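PDB 5KEU: taurine dioxygenase from Burkholderia xenovorans, which is probably an iron- and 2-oxoglutarate-dependent dioxygenase of the TfdA family, crystallised here with magnesium in its metal site. Local coordinates for residues T153-L166 / L242-V254. Numbering follows the deposited sequence. Where two conformers were deposited one is given.
Sequences TNLALAYEKLSAPL and LLWEHATRPEFTV. With FMT (formic acid), chain F; FMT (formic acid), chain D.
The imidazole of H246 is held on both faces and at its edge. L162 lays CD2 over one face in a CH-pi contact, 3.9 Å from the ring centroid, while CE2 of F252 sits above the opposite face, offset toward the rim. At the edge, almost exactly in the ring plane, NE2 donates to the backbone O of A158, 2.7 Å away; CB of K161 also lies in that plane. With CG anti to the backbone N (chi1 176°), the ring swings off helix 242-247 to meet helix 155-161, where A158 O also accepts the backbone bond from L162 N. The bond requires the proton on NE2 and, with both faces packed, probably fixes the ring's rotation.

The F252 ring has the backbone N of A158 over one face and R249 CB against the opposite face, offset toward the rim, with H246 CE1 at its edge. Branch CD2 of L157 comes in obliquely to CD1 (3.5 Å), and K161 meets CZ obliquely with CB and CG before its chain bends away. Beyond the rings, T153 OG1 donates to A247 O at 2.8 Å, nearly in line with the carbonyl, and F252 O accepts from N154 N at 2.9 Å.

L155 CD2 on A247 CB and, from the loop following helix 155-161, L162 CD2 on L243 CD2 extend the apolar seam. T153 and T253 form an antiparallel non-hydrogen-bonded pair, joining strand 150-154 to 253-256, outermost within this chain, in the four-stranded sheet that carries metal ligand H273, consistent with one side of a cupin double-stranded beta-helix; V170 of helix 164-171 packs on L162 and L243.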
loop_
_atom_site.group_PDB
_atom_site.type_symbol
_atom_site.label_atom_id
_atom_site.label_comp_id
_atom_site.label_asym_id
_atom_site.label_seq_id
_atom_site.Cartn_x
_atom_site.Cartn_y
_atom_site.Cartn_z
ATOM N N THR B 153 -0.928 3.774 -8.388
ATOM C CA THR B 153 -1.830 4.812 -7.918
ATOM C C THR B 153 -2.540 5.455 -9.109
ATOM O O THR B 153 -2.007 5.510 -10.225
ATOM C CB THR B 153 -1.088 5.855 -7.083
ATOM O OG1 THR B 153 -2.037 6.764 -6.510
ATOM C CG2 THR B 153 -0.053 6.629 -7.937
ATOM N N ASN B 154 -3.752 5.929 -8.852
ATOM C CA ASN B 154 -4.644 6.473 -9.874
ATOM C C ASN B 154 -4.447 7.985 -9.927
ATOM O O ASN B 154 -4.929 8.716 -9.060
ATOM C CB ASN B 154 -6.091 6.100 -9.549
ATOM C CG ASN B 154 -7.073 6.586 -10.600
ATOM O OD1 ASN B 154 -6.789 7.514 -11.348
ATOM N ND2 ASN B 154 -8.247 5.971 -10.639
ATOM N N LEU B 155 -3.753 8.458 -10.960
ATOM C CA LEU B 155 -3.430 9.877 -11.076
ATOM C C LEU B 155 -4.556 10.692 -11.713
ATOM O O LEU B 155 -4.554 11.925 -11.603
ATOM C CB LEU B 155 -2.132 10.052 -11.882
ATOM C CG LEU B 155 -0.885 9.419 -11.247
ATOM C CD1 LEU B 155 0.396 9.599 -12.077
ATOM C CD2 LEU B 155 -0.661 10.040 -9.873
ATOM N N ALA B 156 -5.517 10.047 -12.369
ATOM C CA ALA B 156 -6.727 10.768 -12.755
ATOM C C ALA B 156 -7.540 11.126 -11.520
ATOM O O ALA B 156 -7.961 12.276 -11.343
ATOM C CB ALA B 156 -7.561 9.924 -13.726
ATOM N N LEU B 157 -7.744 10.142 -10.634
ATOM C CA LEU B 157 -8.400 10.401 -9.359
ATOM C C LEU B 157 -7.627 11.422 -8.531
ATOM O O LEU B 157 -8.224 12.311 -7.904
ATOM C CB LEU B 157 -8.534 9.082 -8.584
ATOM C CG LEU B 157 -9.194 9.163 -7.222
ATOM C CD1 LEU B 157 -10.632 9.647 -7.385
ATOM C CD2 LEU B 157 -9.125 7.791 -6.578
ATOM N N ALA B 158 -6.294 11.298 -8.492
ATOM C CA ALA B 158 -5.503 12.263 -7.743
ATOM C C ALA B 158 -5.801 13.689 -8.198
ATOM O O ALA B 158 -5.946 14.590 -7.366
ATOM C CB ALA B 158 -4.007 11.950 -7.872
ATOM N N TYR B 159 -5.884 13.913 -9.517
ATOM C CA TYR B 159 -6.227 15.246 -10.009
ATOM C C TYR B 159 -7.603 15.658 -9.516
ATOM O O TYR B 159 -7.795 16.773 -9.013
ATOM C CB TYR B 159 -6.187 15.276 -11.546
ATOM C CG TYR B 159 -6.666 16.600 -12.127
ATOM C CD1 TYR B 159 -8.008 16.787 -12.483
ATOM C CD2 TYR B 159 -5.779 17.664 -12.315
ATOM C CE1 TYR B 159 -8.452 18.011 -12.998
ATOM C CE2 TYR B 159 -6.212 18.889 -12.834
ATOM C CZ TYR B 159 -7.544 19.045 -13.187
ATOM O OH TYR B 159 -7.977 20.250 -13.704
ATOM N N GLU B 160 -8.590 14.777 -9.681
ATOM C CA GLU B 160 -9.955 15.141 -9.332
ATOM C C GLU B 160 -10.080 15.455 -7.852
ATOM O O GLU B 160 -10.924 16.272 -7.464
ATOM C CB GLU B 160 -10.917 14.020 -9.728
ATOM C CG GLU B 160 -11.027 13.816 -11.245
ATOM C CD GLU B 160 -11.652 15.020 -11.952
ATOM O OE1 GLU B 160 -12.515 15.692 -11.334
ATOM O OE2 GLU B 160 -11.282 15.295 -13.119
ATOM N N LYS B 161 -9.234 14.841 -7.020
ATOM C CA LYS B 161 -9.305 15.033 -5.571
ATOM C C LYS B 161 -8.534 16.246 -5.070
ATOM O O LYS B 161 -8.683 16.607 -3.895
ATOM C CB LYS B 161 -8.810 13.789 -4.843
ATOM C CG LYS B 161 -9.722 12.580 -5.007
ATOM C CD LYS B 161 -11.018 12.724 -4.220
ATOM C CE LYS B 161 -11.718 11.382 -4.119
ATOM N NZ LYS B 161 -12.836 11.420 -3.135
ATOM N N LEU B 162 -7.725 16.888 -5.912
ATOM C CA LEU B 162 -7.269 18.231 -5.585
ATOM C C LEU B 162 -8.482 19.143 -5.448
ATOM O O LEU B 162 -9.509 18.945 -6.113
ATOM C CB LEU B 162 -6.349 18.787 -6.691
ATOM C CG LEU B 162 -5.027 18.076 -7.001
ATOM C CD1 LEU B 162 -4.379 18.696 -8.262
ATOM C CD2 LEU B 162 -4.121 18.216 -5.790
ATOM N N SER B 163 -8.370 20.149 -4.585
ATOM C CA SER B 163 -9.436 21.147 -4.524
ATOM C C SER B 163 -9.498 21.929 -5.836
ATOM O O SER B 163 -8.536 21.967 -6.610
ATOM C CB SER B 163 -9.218 22.116 -3.360
ATOM O OG SER B 163 -8.040 22.892 -3.561
ATOM N N ALA B 164 -10.649 22.561 -6.082
ATOM C CA ALA B 164 -10.835 23.320 -7.324
ATOM C C ALA B 164 -9.746 24.363 -7.561
ATOM O O ALA B 164 -9.218 24.422 -8.688
ATOM C CB ALA B 164 -12.227 23.979 -7.338
ATOM N N PRO B 165 -9.356 25.191 -6.579
ATOM C CA PRO B 165 -8.298 26.172 -6.855
ATOM C C PRO B 165 -6.963 25.523 -7.178
ATOM O O PRO B 165 -6.217 26.031 -8.028
ATOM C CB PRO B 165 -8.248 27.000 -5.566
ATOM C CG PRO B 165 -9.641 26.812 -4.953
ATOM C CD PRO B 165 -9.922 25.379 -5.228
ATOM N N LEU B 166 -6.644 24.401 -6.541
ATOM C CA LEU B 166 -5.408 23.704 -6.894
ATOM C C LEU B 166 -5.487 23.102 -8.293
ATOM O O LEU B 166 -4.502 23.136 -9.048
ATOM C CB LEU B 166 -5.101 22.610 -5.860
ATOM C CG LEU B 166 -4.133 23.031 -4.752
ATOM C CD1 LEU B 166 -2.730 23.353 -5.311
ATOM C CD2 LEU B 166 -4.698 24.232 -3.985
ATOM N N LEU B 242 3.875 18.720 -1.849
ATOM C CA LEU B 242 2.429 18.691 -1.644
ATOM C C LEU B 242 1.751 17.739 -2.626
ATOM O O LEU B 242 0.929 16.905 -2.230
ATOM C CB LEU B 242 1.864 20.104 -1.804
ATOM C CG LEU B 242 0.343 20.232 -1.706
ATOM C CD1 LEU B 242 -0.134 19.987 -0.256
ATOM C CD2 LEU B 242 -0.051 21.606 -2.162
ATOM N N LEU B 243 2.062 17.874 -3.929
ATOM C CA LEU B 243 1.400 17.048 -4.933
ATOM C C LEU B 243 1.813 15.584 -4.838
ATOM O O LEU B 243 0.997 14.698 -5.112
ATOM C CB LEU B 243 1.698 17.585 -6.334
ATOM C CG LEU B 243 1.178 19.007 -6.586
ATOM C CD1 LEU B 243 1.732 19.477 -7.937
ATOM C CD2 LEU B 243 -0.369 19.029 -6.636
ATOM N N TRP B 244 3.073 15.314 -4.478
ATOM C CA TRP B 244 3.537 13.932 -4.390
ATOM C C TRP B 244 2.921 13.209 -3.197
ATOM O O TRP B 244 2.560 12.027 -3.291
ATOM C CB TRP B 244 5.065 13.904 -4.292
ATOM C CG TRP B 244 5.750 14.235 -5.618
ATOM C CD1 TRP B 244 5.224 14.149 -6.879
ATOM C CD2 TRP B 244 7.079 14.721 -5.766
ATOM N NE1 TRP B 244 6.176 14.546 -7.821
ATOM C CE2 TRP B 244 7.323 14.891 -7.151
ATOM C CE3 TRP B 244 8.100 15.023 -4.857
ATOM C CZ2 TRP B 244 8.544 15.345 -7.640
ATOM C CZ3 TRP B 244 9.323 15.471 -5.353
ATOM C CH2 TRP B 244 9.531 15.622 -6.730
ATOM N N GLU B 245 2.856 13.882 -2.048
ATOM C CA GLU B 245 2.142 13.339 -0.895
ATOM C C GLU B 245 0.695 13.034 -1.266
ATOM O O GLU B 245 0.154 11.972 -0.937
ATOM C CB GLU B 245 2.268 14.360 0.246
ATOM C CG GLU B 245 1.363 14.288 1.448
ATOM C CD GLU B 245 1.593 15.482 2.407
ATOM O OE1 GLU B 245 1.255 16.663 2.058
ATOM O OE2 GLU B 245 2.151 15.234 3.505
ATOM N N HIS B 246 0.063 13.963 -1.982
ATOM C CA HIS B 246 -1.324 13.778 -2.389
ATOM C C HIS B 246 -1.469 12.594 -3.346
ATOM O O HIS B 246 -2.382 11.774 -3.209
ATOM C CB HIS B 246 -1.826 15.074 -3.043
ATOM C CG HIS B 246 -3.215 14.964 -3.599
ATOM N ND1 HIS B 246 -4.335 14.928 -2.795
ATOM C CD2 HIS B 246 -3.659 14.841 -4.872
ATOM C CE1 HIS B 246 -5.414 14.808 -3.554
ATOM N NE2 HIS B 246 -5.031 14.742 -4.817
ATOM N N ALA B 247 -0.580 12.484 -4.327
ATOM C CA ALA B 247 -0.759 11.479 -5.366
ATOM C C ALA B 247 -0.580 10.063 -4.842
ATOM O O ALA B 247 -0.951 9.116 -5.541
ATOM C CB ALA B 247 0.228 11.711 -6.523
ATOM N N THR B 248 0.006 9.900 -3.656
ATOM C CA THR B 248 0.265 8.586 -3.100
ATOM C C THR B 248 -0.629 8.291 -1.899
ATOM O O THR B 248 -0.302 7.411 -1.100
ATOM C CB THR B 248 1.749 8.438 -2.734
ATOM O OG1 THR B 248 2.142 9.480 -1.834
ATOM C CG2 THR B 248 2.612 8.526 -4.002
ATOM N N ARG B 249 -1.745 9.015 -1.753
ATOM C CA ARG B 249 -2.739 8.653 -0.743
ATOM C C ARG B 249 -3.089 7.170 -0.880
ATOM O O ARG B 249 -3.352 6.698 -1.995
ATOM C CB ARG B 249 -4.039 9.469 -0.901
ATOM C CG ARG B 249 -3.993 10.961 -0.549
ATOM C CD ARG B 249 -3.738 11.216 0.932
ATOM N NE ARG B 249 -4.577 10.342 1.738
ATOM C CZ ARG B 249 -4.252 9.894 2.940
ATOM N NH1 ARG B 249 -5.079 9.068 3.576
ATOM N NH2 ARG B 249 -3.107 10.278 3.506
ATOM N N PRO B 250 -3.177 6.430 0.226
ATOM C CA PRO B 250 -3.482 4.991 0.128
ATOM C C PRO B 250 -4.784 4.704 -0.589
ATOM O O PRO B 250 -4.889 3.702 -1.308
ATOM C CB PRO B 250 -3.565 4.540 1.596
ATOM C CG PRO B 250 -3.086 5.658 2.419
ATOM C CD PRO B 250 -3.051 6.913 1.608
ATOM N N GLU B 251 -5.791 5.561 -0.404
ATOM C CA GLU B 251 -7.081 5.325 -1.049
ATOM C C GLU B 251 -7.035 5.511 -2.563
ATOM O O GLU B 251 -8.007 5.158 -3.235
ATOM C CB GLU B 251 -8.164 6.230 -0.412
ATOM C CG GLU B 251 -7.903 7.748 -0.529
ATOM C CD GLU B 251 -7.128 8.330 0.656
ATOM O OE1 GLU B 251 -7.223 9.559 0.871
ATOM O OE2 GLU B 251 -6.433 7.572 1.383
ATOM N N PHE B 252 -5.931 6.014 -3.129
ATOM C CA PHE B 252 -5.783 6.081 -4.581
ATOM C C PHE B 252 -5.045 4.869 -5.150
ATOM O O PHE B 252 -4.817 4.822 -6.362
ATOM C CB PHE B 252 -5.015 7.348 -5.027
ATOM C CG PHE B 252 -5.585 8.660 -4.524
ATOM C CD1 PHE B 252 -6.896 8.762 -4.089
ATOM C CD2 PHE B 252 -4.795 9.804 -4.528
ATOM C CE1 PHE B 252 -7.407 9.988 -3.621
ATOM C CE2 PHE B 252 -5.295 11.031 -4.074
ATOM C CZ PHE B 252 -6.614 11.119 -3.624
ATOM N N THR B 253 -4.689 3.889 -4.322
ATOM C CA THR B 253 -3.747 2.849 -4.714
ATOM C C THR B 253 -4.363 1.456 -4.715
ATOM O O THR B 253 -5.395 1.190 -4.095
ATOM C CB THR B 253 -2.519 2.822 -3.779
ATOM O OG1 THR B 253 -2.909 2.349 -2.473
ATOM C CG2 THR B 253 -1.918 4.213 -3.665
ATOM N N VAL B 254 -3.679 0.553 -5.416
ATOM C CA VAL B 254 -3.959 -0.875 -5.350
ATOM C C VAL B 254 -2.619 -1.592 -5.246
ATOM O O VAL B 254 -1.611 -1.144 -5.805
ATOM C CB VAL B 254 -4.762 -1.374 -6.576
ATOM C CG1 VAL B 254 -3.917 -1.295 -7.856
ATOM C CG2 VAL B 254 -5.251 -2.812 -6.355
HETATM C C FMT F . -1.214 2.275 0.452
HETATM O O1 FMT F . -0.580 2.518 -0.578
HETATM O O2 FMT F . -0.732 2.252 1.591
HETATM C C FMT D . -7.058 8.699 6.265
HETATM O O1 FMT D . -6.547 7.761 5.644
HETATM O O2 FMT D . -7.996 9.395 5.859
#